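Local coordinates for extracellular haem-binding protein (Streptomyces reticuli, PDB 3FPW) that binds haem outside the cell, probably degrades it, and as an oligomer interacts with its cognate two-component sensor kinase, at residues T63-E68 / V90-R95. Residues are numbered along the deposited sequence; the frame is centred on the assembly and turned at random.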
loop_
_atom_site.group_PDB
_atom_site.type_symbol
_atom_site.label_atom_id
_atom_site.label_comp_id
_atom_site.label_asym_id
_atom_site.label_seq_id
_atom_site.Cartn_x
_atom_site.Cartn_y
_atom_site.Cartn_z
ATOM N N THR A 63 -6.639 19.013 23.263
ATOM C CA THR A 63 -5.392 19.683 23.637
ATOM C C THR A 63 -4.205 19.014 22.948
ATOM O O THR A 63 -4.183 17.788 22.768
ATOM C CB THR A 63 -5.196 19.634 25.160
ATOM O OG1 THR A 63 -6.289 20.325 25.792
ATOM C CG2 THR A 63 -3.853 20.276 25.578
ATOM N N HIS A 64 -3.247 19.832 22.538
ATOM C CA HIS A 64 -2.064 19.373 21.791
ATOM C C HIS A 64 -0.802 20.072 22.236
ATOM O O HIS A 64 -0.858 21.213 22.714
ATOM C CB HIS A 64 -2.273 19.755 20.336
ATOM C CG HIS A 64 -3.562 19.244 19.804
ATOM N ND1 HIS A 64 -3.671 17.997 19.234
ATOM C CD2 HIS A 64 -4.813 19.764 19.838
ATOM C CE1 HIS A 64 -4.934 17.785 18.901
ATOM N NE2 HIS A 64 -5.645 18.841 19.263
ATOM N N LEU A 65 0.334 19.411 22.042
ATOM C CA LEU A 65 1.610 20.115 22.036
ATOM C C LEU A 65 1.611 21.070 20.853
ATOM O O LEU A 65 1.119 20.744 19.753
ATOM C CB LEU A 65 2.787 19.142 21.882
ATOM C CG LEU A 65 3.052 18.100 22.949
ATOM C CD1 LEU A 65 4.331 17.349 22.613
ATOM C CD2 LEU A 65 3.163 18.775 24.299
ATOM N N THR A 66 2.163 22.264 21.069
ATOM C CA THR A 66 2.459 23.146 19.968
ATOM C C THR A 66 3.601 22.553 19.158
ATOM O O THR A 66 4.391 21.742 19.671
ATOM C CB THR A 66 2.897 24.526 20.490
ATOM O OG1 THR A 66 4.101 24.396 21.256
ATOM C CG2 THR A 66 1.778 25.166 21.355
ATOM N N LEU A 67 3.692 22.926 17.884
ATOM C CA LEU A 67 4.878 22.548 17.110
ATOM C C LEU A 67 6.165 22.938 17.835
ATOM O O LEU A 67 7.118 22.149 17.876
ATOM C CB LEU A 67 4.859 23.148 15.713
ATOM C CG LEU A 67 6.109 22.769 14.891
ATOM C CD1 LEU A 67 6.292 21.237 14.742
ATOM C CD2 LEU A 67 6.052 23.425 13.531
ATOM N N GLU A 68 6.199 24.139 18.408
ATOM C CA GLU A 68 7.381 24.582 19.153
ATOM C C GLU A 68 7.770 23.571 20.254
ATOM O O GLU A 68 8.956 23.205 20.388
ATOM C CB GLU A 68 7.143 25.986 19.744
ATOM C CG GLU A 68 8.301 26.498 20.598
ATOM C CD GLU A 68 8.016 27.842 21.271
ATOM O OE1 GLU A 68 8.992 28.474 21.732
ATOM O OE2 GLU A 68 6.828 28.262 21.363
ATOM N N VAL A 90 13.969 10.250 15.696
ATOM C CA VAL A 90 13.029 10.631 16.742
ATOM C C VAL A 90 11.741 11.095 16.079
ATOM O O VAL A 90 11.762 11.796 15.063
ATOM C CB VAL A 90 13.605 11.762 17.649
ATOM C CG1 VAL A 90 12.619 12.119 18.761
ATOM C CG2 VAL A 90 14.924 11.324 18.267
ATOM N N ALA A 91 10.613 10.680 16.639
ATOM C CA ALA A 91 9.326 11.157 16.132
ATOM C C ALA A 91 8.478 11.645 17.271
ATOM O O ALA A 91 8.477 11.027 18.352
ATOM C CB ALA A 91 8.583 10.052 15.402
ATOM N N VAL A 92 7.684 12.691 17.020
ATOM C CA VAL A 92 6.640 13.055 17.980
ATOM C C VAL A 92 5.300 12.911 17.265
ATOM O O VAL A 92 5.106 13.479 16.187
ATOM C CB VAL A 92 6.820 14.499 18.508
ATOM C CG1 VAL A 92 5.704 14.889 19.476
ATOM C CG2 VAL A 92 8.212 14.678 19.159
ATOM N N VAL A 93 4.406 12.114 17.844
ATOM C CA VAL A 93 3.116 11.805 17.234
ATOM C C VAL A 93 1.987 12.278 18.167
ATOM O O VAL A 93 1.987 12.028 19.372
ATOM C CB VAL A 93 2.994 10.273 16.938
ATOM C CG1 VAL A 93 1.586 9.913 16.443
ATOM C CG2 VAL A 93 4.060 9.824 15.920
ATOM N N ASP A 94 1.033 13.005 17.609
ATOM C CA ASP A 94 -0.106 13.504 18.373
ATOM C C ASP A 94 -1.040 12.355 18.781
ATOM O O ASP A 94 -1.105 11.312 18.120
ATOM C CB ASP A 94 -0.887 14.491 17.467
ATOM C CG ASP A 94 -1.832 15.391 18.255
ATOM O OD1 ASP A 94 -1.428 16.547 18.549
ATOM O OD2 ASP A 94 -2.947 14.936 18.610
ATOM N N ARG A 95 -1.810 12.585 19.828
ATOM C CA ARG A 95 -2.843 11.649 20.250
ATOM C C ARG A 95 -3.850 11.392 19.123
ATOM O O ARG A 95 -4.521 10.350 19.081
ATOM C CB ARG A 95 -3.531 12.206 21.508
ATOM C CG ARG A 95 -4.788 11.477 21.923
ATOM C CD ARG A 95 -4.579 10.045 22.394
ATOM N NE ARG A 95 -5.875 9.516 22.858
ATOM C CZ ARG A 95 -6.032 8.313 23.395
ATOM N NH1 ARG A 95 -4.980 7.523 23.545
ATOM N NH2 ARG A 95 -7.242 7.890 23.787
HETATM O O HOH W 1 -4.293 15.561 21.138
HETATM O O HOH W 2 0.171 16.870 20.705
#
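The imidazole of His64 sets its edge against the carboxylate of Asp94, and ND1 donates a nearly straight hydrogen bond to OD1 over 2.8 Å. OD1 lies almost in the ring plane and takes the N-H on its syn side, with ring and carboxylate planes 33° apart. Asp94 extends its CG anti to the backbone N (chi1 -163°), which carries the carboxylate across to the other strand. Two waters widen the grip: one donates to both Thr63 O and Asp94 OD2, while the other accepts from Leu65 N and donates to Asp94 OD1 at 2.7 Å. OD2 also receives the backbone N-H of Asn96, so each carboxylate oxygen takes two bonds. His64 NE2 is hydrogen-bonded to Ser62 OG. With an alanine in place of Asp94, ND1 and both waters would probably lose an acceptor, leaving the ring held mainly through NE2. Leu65 CD1 approaches Val92 CG1 at 4.2 Å, a loose apolar contact. Strand 59-65 runs in an antiparallel ladder with a strand of a second subunit, so the His-carboxylate pair ties this intersubunit ladder to strand 89-94, an inner strand of the four-stranded antiparallel sheet, between 99-104 and 163-171, with Val92 packed on helix 67-83.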